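Local coordinates for kinetochore protein Mis16 (Schizosaccharomyces japonicus, PDB 4XYH) that recognises histone H4 and the CENP-A-specific chaperone Scm3 through a WD-repeat beta-propeller, and is thought to act in establishing centromeric chromatin, at residues S206-D211 with V225-V230; A176-H181 with W210-K215; A148-N153 with L198-E203; F139-P144 with L188-I193. One frame throughout, in Å; residues are numbered along the deposited sequence.

Contact 1: residues S206-D211 with V225-V230; sequences SICVWD and VAPVSV
Val209 faces both Val228 and Ser229 across two antiparallel strands, a classic beta bulge at the outer edge of a propeller blade. Val209 N gives a nearly straight bond to Ser229 O (2.8 Å, 172°). In return, Val209 O is gripped by two successive amides, Val228 N at 2.8 Å and Ser229 N at 3.3 Å, the first bond being more bent at its hydrogen and arriving nearly along the C=O axis. Beside the bulge, Trp210 and Pro227 lie next to each other and point the same way. Pro227 CB sits over the face of the six-membered ring, 4.0 Å from its centroid and 13° off the normal, a CH-pi contact shifted toward the rim. Pro227 CD comes to 3.4 Å from Trp210 CZ3, and at the ring edge, near its plane, Val225 O lies 3.3 Å from the same CZ3. Farther up the strand, Cys208 carries SG beside its backbone N (chi1 -64°), and this sulfur packs against Val230 CB at 4.0 Å. A hydrogen bond from Trp210 NE1 to Thr200 OG1 ties the indole nitrogen to the neighbouring strand 197-201. An alanine in place of Trp210 would probably leave Pro227 without the ring face it covers and Thr200 OG1 without its indole N-H partner. Beyond the bulge, where the chains diverge, a water accepts from Asp211 N at 2.8 Å and donates to Ala226 O.

Contact 2: residues A176-H181 with W210-K215; sequences ACLRHH and WDIKGK
In Leu178 and Trp210 alike, CG is anti to the carbonyl carbon and beside the backbone N (chi1 -43° and -49°), and each side chain starts toward the opposing segment. The indole, turned by a chi2 of 88°, offers a face to the leucine. Leu178 CB lies 3.4 Å from the centroid of the six-membered ring, almost straight above it, in a close CH-pi contact on the face opposite that of Pro227. The two methyls reach farther back over the indole: Leu178 CD1 approaches Trp210 CD2 at 4.1 Å, and Leu178 CD2 meets Trp210 CE3 at 4.0 Å. The backbone then wraps round the ring edge, bringing His180 N into the ring plane 3.4 Å from Trp210 CH2, while His180 CB packs on the same carbon at 3.7 Å. A serine at Trp210 would probably open a gap beneath Leu178 and leave the 178-180 backbone without the ring edge it curls around. After the tryptophan the chain leaves the strand through an Asx turn, Asp211 OD1 accepting from Lys213 N at 3.3 Å from above the carboxylate plane. A type II turn from Ile212 to Lys215 follows, with Gly214 at its third position. Thr200 OG1, the partner of the indole N-H, also bonds His181 NE2, while His181 ND1 bonds Asp204 OD2. This chain of Trp, Thr, His and Asp fits the hydrogen-bonded tetrad characteristic of WD40 blades, with Trp210-Asp211 as the WD dipeptide.

Contact 3: residues A148-N153 with L198-E203; sequences ATLGLN and LATGTE
Ala148 and Leu150 face Leu198 and Thr200 from a strand of the adjoining sheet, and the contact between them is made almost wholly by methyl groups. Ala148 CB touches Leu198 CD1 at 3.8 Å. Two residues along, the side chains of Leu150 and Thr200 cross obliquely, Leu150 CD2 lying 4.0 Å from Thr200 CG2. The same CD2 extends more loosely to Thr202 CG2 at 4.5 Å, and Leu150 CD1 passes Gly201 O at 4.3 Å.

Polar interactions run past this interface and not through it: no hydrogen bond joins the two segments. Thr200 has OG1 between its backbone N and carbonyl carbon (chi1 58°), which leaves CG2 for the leucine, and its hydroxyl belongs to the Trp-Thr-His-Asp network. Thr202 OG1 is likewise bonded, to Asp204 N. A single threonine, Thr200, thus presents a methyl to the neighbouring sheet and a buried, satisfied oxygen to the polar network of its own blade.

The backbones keep a sheet-to-sheet spacing, the axes of strands 148-150 and 198-201 approaching to 9.2 Å and running 8° from parallel. Leu188 and Trp190 of strand 187-190 complete the same apolar layer. Second strands of adjacent sheets stacked face to face in this way are characteristic of the blade-on-blade packing of a beta-propeller.

Contact 4: residues F139-P144 with L188-I193; sequences FMPQNP and LGWNFI
Met140 lies over the indole of Trp190, the two side chains crossing at about a right angle. Its CA already sits above the five-membered ring, 3.6 Å from the centroid, in a CH-pi contact. From there Met140 CB passes Trp190 CE2 at 3.8 Å. With CG anti to the backbone N (chi1 -170°), the chain continues across the six-membered ring, Met140 CG resting 3.6 Å from Trp190 CE3. Met140 SD then comes to 3.7 Å from Trp190 CZ3, oblique to the ring, a Met-aromatic contact. The indole is held from its nitrogen too, since Trp190 NE1 bonds Arg138 O.

These residues end strands 136-140 and 187-190, edge strands of two adjacent sheets on the inner side of the seven-bladed propeller, so the tryptophan of one blade is covered by the strand end of the preceding blade. A type I turn runs from Met140 to Asn143. There Pro141 CG meets Phe192 CD1 at 3.6 Å, with the proline and phenylalanine side chains at about a right angle.

Gln142 is bent at chi2 (91°), and its amide bridges the two loops. Gln142 NE2 donates to Asn191 O (3.1 Å, 161°), which lies close to the amide plane. One water donates to both Gln142 OE1 and Asn191 O; another accepts from Gln142 NE2 and donates to Ile193 O. Asn191 OD1 in turn closes an Asx turn by accepting from Ile193 N at 2.9 Å.

Overall arrangement
The four contacts knit together two adjacent blades, whose sheets begin with strands 136-140 and 187-190. Contact 1 lies within the second blade, joining its outer strands; contacts 2, 3 and 4 pack it against the first: contact 4 on the first strands of the two sheets, contact 3 on the second, contact 2 on strands 176-178 and 207-211. Contacts 1 and 2 share Trp210 and Asp211, with centres about 8 Å apart; contact 4 is about 14 Å from contacts 2 and 3. Along the chain, contacts 2, 3 and 4 alternate their segments, whereas contacts 3 and 4 close before contact 1 opens. Thr200 takes part both in the bonding within its blade and in the seam with the neighbour.

Contact 1: residues S206-D211 with V225-V230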
loop_
_atom_site.group_PDB
_atom_site.type_symbol
_atom_site.label_atom_id
_atom_site.label_comp_id
_atom_site.label_asym_id
_atom_site.label_seq_id
_atom_site.Cartn_x
_atom_site.Cartn_y
_atom_site.Cartn_z
ATOM N N SER A 206 -15.276 11.500 2.948
ATOM C CA SER A 206 -16.268 10.435 3.102
ATOM C C SER A 206 -15.645 9.051 2.900
ATOM O O SER A 206 -14.513 8.931 2.437
ATOM C CB SER A 206 -17.434 10.621 2.122
ATOM O OG SER A 206 -17.025 10.339 0.793
ATOM N N ILE A 207 -16.407 8.022 3.259
ATOM C CA ILE A 207 -16.042 6.637 3.040
ATOM C C ILE A 207 -17.212 5.972 2.344
ATOM O O ILE A 207 -18.339 6.020 2.848
ATOM C CB ILE A 207 -15.746 5.871 4.355
ATOM C CG1 ILE A 207 -14.461 6.362 5.019
ATOM C CG2 ILE A 207 -15.646 4.391 4.080
ATOM C CD1 ILE A 207 -14.302 5.856 6.466
ATOM N N CYS A 208 -16.970 5.353 1.195
ATOM C CA CYS A 208 -18.053 4.655 0.533
ATOM C C CYS A 208 -17.844 3.161 0.609
ATOM O O CYS A 208 -16.724 2.687 0.504
ATOM C CB CYS A 208 -18.182 5.094 -0.920
ATOM S SG CYS A 208 -18.630 6.807 -1.122
ATOM N N VAL A 209 -18.931 2.421 0.798
ATOM C CA VAL A 209 -18.878 0.968 0.721
ATOM C C VAL A 209 -19.660 0.557 -0.521
ATOM O O VAL A 209 -20.766 1.044 -0.760
ATOM C CB VAL A 209 -19.446 0.288 1.981
ATOM C CG1 VAL A 209 -19.514 -1.238 1.786
ATOM C CG2 VAL A 209 -18.594 0.649 3.210
ATOM N N TRP A 210 -19.053 -0.317 -1.316
ATOM C CA TRP A 210 -19.564 -0.681 -2.619
ATOM C C TRP A 210 -19.811 -2.184 -2.689
ATOM O O TRP A 210 -19.192 -2.963 -1.971
ATOM C CB TRP A 210 -18.578 -0.271 -3.723
ATOM C CG TRP A 210 -18.061 1.168 -3.663
ATOM C CD1 TRP A 210 -16.969 1.622 -2.977
ATOM C CD2 TRP A 210 -18.599 2.308 -4.359
ATOM N NE1 TRP A 210 -16.796 2.971 -3.195
ATOM C CE2 TRP A 210 -17.784 3.415 -4.036
ATOM C CE3 TRP A 210 -19.700 2.499 -5.207
ATOM C CZ2 TRP A 210 -18.035 4.692 -4.525
ATOM C CZ3 TRP A 210 -19.946 3.763 -5.705
ATOM C CH2 TRP A 210 -19.112 4.853 -5.362
ATOM N N ASP A 211 -20.696 -2.598 -3.578
ATOM C CA ASP A 211 -20.938 -4.026 -3.762
ATOM C C ASP A 211 -21.130 -4.318 -5.250
ATOM O O ASP A 211 -22.050 -3.803 -5.870
ATOM C CB ASP A 211 -22.147 -4.462 -2.939
ATOM C CG ASP A 211 -22.413 -5.955 -3.019
ATOM O OD1 ASP A 211 -21.542 -6.718 -3.498
ATOM O OD2 ASP A 211 -23.510 -6.369 -2.584
ATOM N N VAL A 225 -22.126 2.499 -10.885
ATOM C CA VAL A 225 -22.440 1.844 -9.627
ATOM C C VAL A 225 -22.551 2.900 -8.538
ATOM O O VAL A 225 -21.740 3.829 -8.475
ATOM C CB VAL A 225 -21.373 0.789 -9.243
ATOM C CG1 VAL A 225 -21.684 0.164 -7.888
ATOM C CG2 VAL A 225 -21.295 -0.279 -10.304
ATOM N N ALA A 226 -23.572 2.752 -7.702
ATOM C CA ALA A 226 -23.813 3.654 -6.591
ATOM C C ALA A 226 -23.379 2.948 -5.315
ATOM O O ALA A 226 -23.385 1.717 -5.254
ATOM C CB ALA A 226 -25.287 4.054 -6.523
ATOM N N PRO A 227 -22.980 3.717 -4.294
ATOM C CA PRO A 227 -22.540 3.010 -3.089
ATOM C C PRO A 227 -23.691 2.374 -2.335
ATOM O O PRO A 227 -24.815 2.821 -2.441
ATOM C CB PRO A 227 -21.878 4.100 -2.248
ATOM C CG PRO A 227 -22.356 5.413 -2.830
ATOM C CD PRO A 227 -22.656 5.158 -4.270
ATOM N N VAL A 228 -23.388 1.317 -1.597
ATOM C CA VAL A 228 -24.319 0.692 -0.674
ATOM C C VAL A 228 -24.416 1.498 0.636
ATOM O O VAL A 228 -25.493 1.634 1.210
ATOM C CB VAL A 228 -23.883 -0.766 -0.409
ATOM C CG1 VAL A 228 -24.362 -1.257 0.925
ATOM C CG2 VAL A 228 -24.354 -1.666 -1.554
ATOM N N SER A 229 -23.293 2.048 1.093
ATOM C CA SER A 229 -23.289 2.940 2.253
ATOM C C SER A 229 -22.302 4.077 2.029
ATOM O O SER A 229 -21.296 3.912 1.324
ATOM C CB SER A 229 -22.910 2.196 3.536
ATOM O OG SER A 229 -23.525 0.931 3.588
ATOM N N VAL A 230 -22.574 5.241 2.604
ATOM C CA VAL A 230 -21.516 6.238 2.671
ATOM C C VAL A 230 -21.492 6.850 4.068
ATOM O O VAL A 230 -22.528 7.191 4.646
ATOM C CB VAL A 230 -21.636 7.308 1.529
ATOM C CG1 VAL A 230 -22.843 7.055 0.634
ATOM C CG2 VAL A 230 -21.612 8.690 2.044
HETATM O O HOH W 1 -22.620 -0.918 -4.653
#

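Contact 2: residues A176-H181 with W210-K215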
loop_
_atom_site.group_PDB
_atom_site.type_symbol
_atom_site.label_atom_id
_atom_site.label_comp_id
_atom_site.label_asym_id
_atom_site.label_seq_id
_atom_site.Cartn_x
_atom_site.Cartn_y
_atom_site.Cartn_z
ATOM N N ALA A 176 -16.701 -0.930 -15.041
ATOM C CA ALA A 176 -17.654 -0.254 -14.152
ATOM C C ALA A 176 -17.017 1.000 -13.588
ATOM O O ALA A 176 -15.803 1.077 -13.445
ATOM C CB ALA A 176 -18.108 -1.160 -13.020
ATOM N N CYS A 177 -17.847 1.989 -13.280
ATOM C CA CYS A 177 -17.398 3.206 -12.629
ATOM C C CYS A 177 -18.153 3.394 -11.322
ATOM O O CYS A 177 -19.381 3.409 -11.324
ATOM C CB CYS A 177 -17.607 4.414 -13.535
ATOM S SG CYS A 177 -17.127 5.955 -12.745
ATOM N N LEU A 178 -17.418 3.511 -10.214
ATOM C CA LEU A 178 -18.024 3.742 -8.900
ATOM C C LEU A 178 -18.192 5.239 -8.676
ATOM O O LEU A 178 -17.202 5.946 -8.467
ATOM C CB LEU A 178 -17.166 3.145 -7.798
ATOM C CG LEU A 178 -16.628 1.751 -8.130
ATOM C CD1 LEU A 178 -15.638 1.334 -7.071
ATOM C CD2 LEU A 178 -17.756 0.736 -8.222
ATOM N N ARG A 179 -19.433 5.724 -8.715
ATOM C CA ARG A 179 -19.660 7.172 -8.798
ATOM C C ARG A 179 -20.259 7.842 -7.587
ATOM O O ARG A 179 -21.434 8.206 -7.636
ATOM C CB ARG A 179 -20.589 7.513 -9.967
ATOM C CG ARG A 179 -20.368 6.717 -11.186
ATOM C CD ARG A 179 -20.895 7.446 -12.394
ATOM N NE ARG A 179 -19.957 8.475 -12.811
ATOM C CZ ARG A 179 -19.320 8.520 -13.978
ATOM N NH1 ARG A 179 -19.513 7.601 -14.916
ATOM N NH2 ARG A 179 -18.489 9.519 -14.197
ATOM N N HIS A 180 -19.473 8.068 -6.544
ATOM C CA HIS A 180 -19.932 8.958 -5.480
ATOM C C HIS A 180 -18.971 10.082 -5.093
ATOM O O HIS A 180 -19.368 11.219 -4.882
ATOM C CB HIS A 180 -20.245 8.171 -4.214
ATOM C CG HIS A 180 -21.194 8.882 -3.298
ATOM N ND1 HIS A 180 -20.770 9.653 -2.238
ATOM C CD2 HIS A 180 -22.552 8.925 -3.280
ATOM C CE1 HIS A 180 -21.823 10.152 -1.609
ATOM N NE2 HIS A 180 -22.913 9.722 -2.218
ATOM N N HIS A 181 -17.710 9.729 -4.914
ATOM C CA HIS A 181 -16.706 10.662 -4.431
ATOM C C HIS A 181 -16.590 11.909 -5.299
ATOM O O HIS A 181 -16.769 11.830 -6.518
ATOM C CB HIS A 181 -15.344 9.950 -4.326
ATOM C CG HIS A 181 -15.271 8.969 -3.199
ATOM N ND1 HIS A 181 -15.364 9.349 -1.873
ATOM C CD2 HIS A 181 -15.104 7.624 -3.197
ATOM C CE1 HIS A 181 -15.268 8.275 -1.107
ATOM N NE2 HIS A 181 -15.109 7.215 -1.885
ATOM N N TRP A 210 -19.053 -0.317 -1.316
ATOM C CA TRP A 210 -19.564 -0.681 -2.619
ATOM C C TRP A 210 -19.811 -2.184 -2.689
ATOM O O TRP A 210 -19.192 -2.963 -1.971
ATOM C CB TRP A 210 -18.578 -0.271 -3.723
ATOM C CG TRP A 210 -18.061 1.168 -3.663
ATOM C CD1 TRP A 210 -16.969 1.622 -2.977
ATOM C CD2 TRP A 210 -18.599 2.308 -4.359
ATOM N NE1 TRP A 210 -16.796 2.971 -3.195
ATOM C CE2 TRP A 210 -17.784 3.415 -4.036
ATOM C CE3 TRP A 210 -19.700 2.499 -5.207
ATOM C CZ2 TRP A 210 -18.035 4.692 -4.525
ATOM C CZ3 TRP A 210 -19.946 3.763 -5.705
ATOM C CH2 TRP A 210 -19.112 4.853 -5.362
ATOM N N ASP A 211 -20.696 -2.598 -3.578
ATOM C CA ASP A 211 -20.938 -4.026 -3.762
ATOM C C ASP A 211 -21.130 -4.318 -5.250
ATOM O O ASP A 211 -22.050 -3.803 -5.870
ATOM C CB ASP A 211 -22.147 -4.462 -2.939
ATOM C CG ASP A 211 -22.413 -5.955 -3.019
ATOM O OD1 ASP A 211 -21.542 -6.718 -3.498
ATOM O OD2 ASP A 211 -23.510 -6.369 -2.584
ATOM N N ILE A 212 -20.243 -5.123 -5.826
ATOM C CA ILE A 212 -20.300 -5.385 -7.261
ATOM C C ILE A 212 -20.603 -6.845 -7.566
ATOM O O ILE A 212 -20.652 -7.228 -8.735
ATOM C CB ILE A 212 -18.975 -4.996 -7.978
ATOM C CG1 ILE A 212 -17.815 -5.803 -7.390
ATOM C CG2 ILE A 212 -18.744 -3.505 -7.884
ATOM C CD1 ILE A 212 -16.650 -5.955 -8.320
ATOM N N LYS A 213 -20.780 -7.649 -6.518
ATOM C CA LYS A 213 -21.226 -9.041 -6.656
ATOM C C LYS A 213 -22.442 -9.167 -7.579
ATOM O O LYS A 213 -23.466 -8.518 -7.362
ATOM C CB LYS A 213 -21.567 -9.634 -5.284
ATOM C CG LYS A 213 -21.939 -11.115 -5.323
ATOM C CD LYS A 213 -21.783 -11.774 -3.942
ATOM C CE LYS A 213 -21.661 -13.307 -4.030
ATOM N NZ LYS A 213 -20.479 -13.772 -4.833
ATOM N N GLY A 214 -22.318 -9.980 -8.624
ATOM C CA GLY A 214 -23.445 -10.235 -9.505
ATOM C C GLY A 214 -23.686 -9.223 -10.616
ATOM O O GLY A 214 -24.494 -9.473 -11.511
ATOM N N LYS A 215 -23.006 -8.083 -10.580
ATOM C CA LYS A 215 -23.163 -7.104 -11.655
ATOM C C LYS A 215 -22.393 -7.560 -12.899
ATOM O O LYS A 215 -21.188 -7.756 -12.835
ATOM C CB LYS A 215 -22.693 -5.716 -11.204
ATOM C CG LYS A 215 -23.334 -5.237 -9.894
ATOM C CD LYS A 215 -23.583 -3.734 -9.896
ATOM C CE LYS A 215 -23.875 -3.202 -8.505
ATOM N NZ LYS A 215 -24.940 -3.971 -7.814
#

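Contact 3: residues A148-N153 with L198-E203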
loop_
_atom_site.group_PDB
_atom_site.type_symbol
_atom_site.label_atom_id
_atom_site.label_comp_id
_atom_site.label_asym_id
_atom_site.label_seq_id
_atom_site.Cartn_x
_atom_site.Cartn_y
_atom_site.Cartn_z
ATOM N N ALA A 148 -9.909 -3.242 -8.764
ATOM C CA ALA A 148 -10.526 -1.957 -8.439
ATOM C C ALA A 148 -9.447 -0.883 -8.431
ATOM O O ALA A 148 -8.318 -1.154 -8.032
ATOM C CB ALA A 148 -11.237 -2.012 -7.097
ATOM N N THR A 149 -9.777 0.326 -8.879
ATOM C CA THR A 149 -8.834 1.447 -8.788
ATOM C C THR A 149 -9.537 2.698 -8.327
ATOM O O THR A 149 -10.757 2.757 -8.351
ATOM C CB THR A 149 -8.139 1.797 -10.141
ATOM O OG1 THR A 149 -9.042 2.534 -10.975
ATOM C CG2 THR A 149 -7.640 0.566 -10.876
ATOM N N LEU A 150 -8.756 3.701 -7.916
ATOM C CA LEU A 150 -9.255 5.058 -7.673
ATOM C C LEU A 150 -8.638 6.015 -8.686
ATOM O O LEU A 150 -7.406 6.089 -8.808
ATOM C CB LEU A 150 -8.905 5.528 -6.268
ATOM C CG LEU A 150 -9.847 5.185 -5.123
ATOM C CD1 LEU A 150 -9.200 5.592 -3.776
ATOM C CD2 LEU A 150 -11.214 5.852 -5.327
ATOM N N GLY A 151 -9.473 6.761 -9.398
ATOM C CA GLY A 151 -8.972 7.587 -10.473
ATOM C C GLY A 151 -9.509 9.003 -10.502
ATOM O O GLY A 151 -9.672 9.628 -9.451
ATOM N N LEU A 152 -9.774 9.491 -11.716
ATOM C CA LEU A 152 -10.213 10.862 -11.962
ATOM C C LEU A 152 -11.316 11.314 -11.017
ATOM O O LEU A 152 -12.343 10.637 -10.869
ATOM C CB LEU A 152 -10.684 11.004 -13.405
ATOM C CG LEU A 152 -11.124 12.397 -13.850
ATOM C CD1 LEU A 152 -9.922 13.340 -13.901
ATOM C CD2 LEU A 152 -11.799 12.315 -15.207
ATOM N N ASN A 153 -11.058 12.439 -10.354
ATOM C CA ASN A 153 -11.995 13.096 -9.437
ATOM C C ASN A 153 -12.524 12.231 -8.288
ATOM O O ASN A 153 -13.498 12.611 -7.628
ATOM C CB ASN A 153 -13.190 13.666 -10.222
ATOM C CG ASN A 153 -12.774 14.691 -11.282
ATOM O OD1 ASN A 153 -13.368 14.748 -12.361
ATOM N ND2 ASN A 153 -11.749 15.503 -10.977
ATOM N N LEU A 198 -16.243 -3.750 -1.393
ATOM C CA LEU A 198 -15.008 -2.985 -1.206
ATOM C C LEU A 198 -15.317 -1.615 -0.619
ATOM O O LEU A 198 -16.480 -1.203 -0.550
ATOM C CB LEU A 198 -14.252 -2.809 -2.526
ATOM C CG LEU A 198 -14.941 -1.952 -3.596
ATOM C CD1 LEU A 198 -13.924 -1.295 -4.499
ATOM C CD2 LEU A 198 -15.885 -2.823 -4.422
ATOM N N ALA A 199 -14.280 -0.902 -0.211
ATOM C CA ALA A 199 -14.477 0.431 0.352
ATOM C C ALA A 199 -13.466 1.429 -0.184
ATOM O O ALA A 199 -12.335 1.064 -0.527
ATOM C CB ALA A 199 -14.401 0.377 1.873
ATOM N N THR A 200 -13.876 2.696 -0.235
ATOM C CA THR A 200 -12.990 3.773 -0.650
ATOM C C THR A 200 -13.104 4.988 0.286
ATOM O O THR A 200 -14.155 5.223 0.888
ATOM C CB THR A 200 -13.297 4.228 -2.082
ATOM O OG1 THR A 200 -14.666 4.650 -2.163
ATOM C CG2 THR A 200 -13.061 3.094 -3.061
ATOM N N GLY A 201 -12.012 5.743 0.400
ATOM C CA GLY A 201 -11.973 6.966 1.170
ATOM C C GLY A 201 -11.089 7.957 0.426
ATOM O O GLY A 201 -10.045 7.582 -0.112
ATOM N N THR A 202 -11.508 9.218 0.368
ATOM C CA THR A 202 -10.762 10.213 -0.393
ATOM C C THR A 202 -10.614 11.532 0.354
ATOM O O THR A 202 -10.947 11.644 1.534
ATOM C CB THR A 202 -11.434 10.534 -1.741
ATOM O OG1 THR A 202 -12.565 11.392 -1.520
ATOM C CG2 THR A 202 -11.867 9.255 -2.482
ATOM N N GLU A 203 -10.160 12.539 -0.384
ATOM C CA GLU A 203 -10.030 13.896 0.118
ATOM C C GLU A 203 -11.377 14.562 0.431
ATOM O O GLU A 203 -11.413 15.550 1.152
ATOM C CB GLU A 203 -9.203 14.734 -0.884
ATOM C CG GLU A 203 -7.738 14.240 -0.937
ATOM C CD GLU A 203 -6.928 14.685 -2.159
ATOM O OE1 GLU A 203 -7.293 15.689 -2.815
ATOM O OE2 GLU A 203 -5.901 14.018 -2.453
#

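Contact 4: residues F139-P144 with L188-I193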
loop_
_atom_site.group_PDB
_atom_site.type_symbol
_atom_site.label_atom_id
_atom_site.label_comp_id
_atom_site.label_asym_id
_atom_site.label_seq_id
_atom_site.Cartn_x
_atom_site.Cartn_y
_atom_site.Cartn_z
ATOM N N PHE A 139 -6.341 -5.830 -6.475
ATOM C CA PHE A 139 -7.071 -6.936 -7.101
ATOM C C PHE A 139 -8.031 -7.575 -6.073
ATOM O O PHE A 139 -7.744 -7.611 -4.887
ATOM C CB PHE A 139 -6.098 -7.983 -7.687
ATOM C CG PHE A 139 -5.250 -8.699 -6.648
ATOM C CD1 PHE A 139 -5.793 -9.697 -5.842
ATOM C CD2 PHE A 139 -3.903 -8.378 -6.486
ATOM C CE1 PHE A 139 -5.018 -10.346 -4.867
ATOM C CE2 PHE A 139 -3.115 -9.029 -5.525
ATOM C CZ PHE A 139 -3.676 -10.015 -4.714
ATOM N N MET A 140 -9.188 -8.048 -6.516
ATOM C CA MET A 140 -10.121 -8.696 -5.586
ATOM C C MET A 140 -9.478 -10.003 -5.094
ATOM O O MET A 140 -9.042 -10.804 -5.912
ATOM C CB MET A 140 -11.451 -8.955 -6.276
ATOM C CG MET A 140 -12.541 -9.404 -5.343
ATOM S SD MET A 140 -14.106 -9.535 -6.195
ATOM C CE MET A 140 -13.888 -11.105 -7.047
ATOM N N PRO A 141 -9.338 -10.187 -3.765
ATOM C CA PRO A 141 -8.609 -11.375 -3.285
ATOM C C PRO A 141 -9.257 -12.710 -3.674
ATOM O O PRO A 141 -8.523 -13.663 -3.888
ATOM C CB PRO A 141 -8.586 -11.201 -1.754
ATOM C CG PRO A 141 -9.496 -10.080 -1.438
ATOM C CD PRO A 141 -9.582 -9.222 -2.685
ATOM N N GLN A 142 -10.576 -12.771 -3.797
ATOM C CA GLN A 142 -11.269 -14.014 -4.179
ATOM C C GLN A 142 -11.184 -14.307 -5.673
ATOM O O GLN A 142 -11.552 -15.387 -6.120
ATOM C CB GLN A 142 -12.745 -13.954 -3.761
ATOM C CG GLN A 142 -12.974 -13.768 -2.264
ATOM C CD GLN A 142 -13.069 -12.297 -1.854
ATOM O OE1 GLN A 142 -12.718 -11.384 -2.621
ATOM N NE2 GLN A 142 -13.574 -12.065 -0.649
ATOM N N ASN A 143 -10.725 -13.318 -6.437
ATOM C CA ASN A 143 -10.492 -13.468 -7.871
ATOM C C ASN A 143 -9.667 -12.313 -8.448
ATOM O O ASN A 143 -10.223 -11.300 -8.840
ATOM C CB ASN A 143 -11.833 -13.592 -8.608
ATOM C CG ASN A 143 -11.676 -13.619 -10.130
ATOM O OD1 ASN A 143 -10.551 -13.761 -10.653
ATOM N ND2 ASN A 143 -12.802 -13.489 -10.851
ATOM N N PRO A 144 -8.337 -12.478 -8.491
ATOM C CA PRO A 144 -7.376 -11.457 -8.931
ATOM C C PRO A 144 -7.581 -10.907 -10.337
ATOM O O PRO A 144 -6.881 -9.948 -10.698
ATOM C CB PRO A 144 -6.031 -12.186 -8.830
ATOM C CG PRO A 144 -6.251 -13.132 -7.726
ATOM C CD PRO A 144 -7.649 -13.641 -7.910
ATOM N N LEU A 188 -8.532 2.605 -0.394
ATOM C CA LEU A 188 -9.182 1.559 -1.182
ATOM C C LEU A 188 -8.878 0.180 -0.609
ATOM O O LEU A 188 -7.730 -0.135 -0.329
ATOM C CB LEU A 188 -8.718 1.619 -2.641
ATOM C CG LEU A 188 -9.152 0.475 -3.572
ATOM C CD1 LEU A 188 -10.639 0.502 -3.780
ATOM C CD2 LEU A 188 -8.451 0.599 -4.922
ATOM N N GLY A 189 -9.896 -0.654 -0.442
ATOM C CA GLY A 189 -9.657 -1.985 0.069
ATOM C C GLY A 189 -10.839 -2.912 -0.136
ATOM O O GLY A 189 -11.996 -2.511 0.074
ATOM N N TRP A 190 -10.543 -4.144 -0.547
ATOM C CA TRP A 190 -11.561 -5.172 -0.700
ATOM C C TRP A 190 -11.899 -5.867 0.617
ATOM O O TRP A 190 -11.075 -5.938 1.545
ATOM C CB TRP A 190 -11.108 -6.231 -1.682
ATOM C CG TRP A 190 -10.990 -5.776 -3.083
ATOM C CD1 TRP A 190 -9.864 -5.331 -3.716
ATOM C CD2 TRP A 190 -12.036 -5.770 -4.060
ATOM N NE1 TRP A 190 -10.153 -5.051 -5.034
ATOM C CE2 TRP A 190 -11.480 -5.302 -5.264
ATOM C CE3 TRP A 190 -13.387 -6.123 -4.036
ATOM C CZ2 TRP A 190 -12.235 -5.172 -6.432
ATOM C CZ3 TRP A 190 -14.135 -5.989 -5.200
ATOM C CH2 TRP A 190 -13.555 -5.518 -6.377
ATOM N N ASN A 191 -13.127 -6.369 0.679
ATOM C CA ASN A 191 -13.584 -7.228 1.754
ATOM C C ASN A 191 -13.069 -8.655 1.518
ATOM O O ASN A 191 -13.223 -9.203 0.418
ATOM C CB ASN A 191 -15.112 -7.182 1.819
ATOM C CG ASN A 191 -15.671 -7.757 3.120
ATOM O OD1 ASN A 191 -15.365 -8.891 3.506
ATOM N ND2 ASN A 191 -16.493 -6.965 3.805
ATOM N N PHE A 192 -12.436 -9.250 2.527
ATOM C CA PHE A 192 -11.838 -10.584 2.380
ATOM C C PHE A 192 -12.837 -11.731 2.612
ATOM O O PHE A 192 -12.584 -12.864 2.225
ATOM C CB PHE A 192 -10.654 -10.734 3.333
ATOM C CG PHE A 192 -9.557 -9.746 3.078
ATOM C CD1 PHE A 192 -8.617 -9.987 2.085
ATOM C CD2 PHE A 192 -9.473 -8.565 3.821
ATOM C CE1 PHE A 192 -7.603 -9.069 1.830
ATOM C CE2 PHE A 192 -8.464 -7.649 3.576
ATOM C CZ PHE A 192 -7.526 -7.900 2.572
ATOM N N ILE A 193 -13.964 -11.426 3.249
ATOM C CA ILE A 193 -14.968 -12.438 3.564
ATOM C C ILE A 193 -16.149 -12.388 2.586
ATOM O O ILE A 193 -16.608 -13.414 2.086
ATOM C CB ILE A 193 -15.486 -12.259 4.998
ATOM C CG1 ILE A 193 -14.323 -12.360 5.987
ATOM C CG2 ILE A 193 -16.585 -13.263 5.304
ATOM C CD1 ILE A 193 -13.434 -13.577 5.765
HETATM O O HOH W 2 -14.052 -8.968 -2.371
HETATM O O HOH W 3 -14.803 -14.507 0.386
#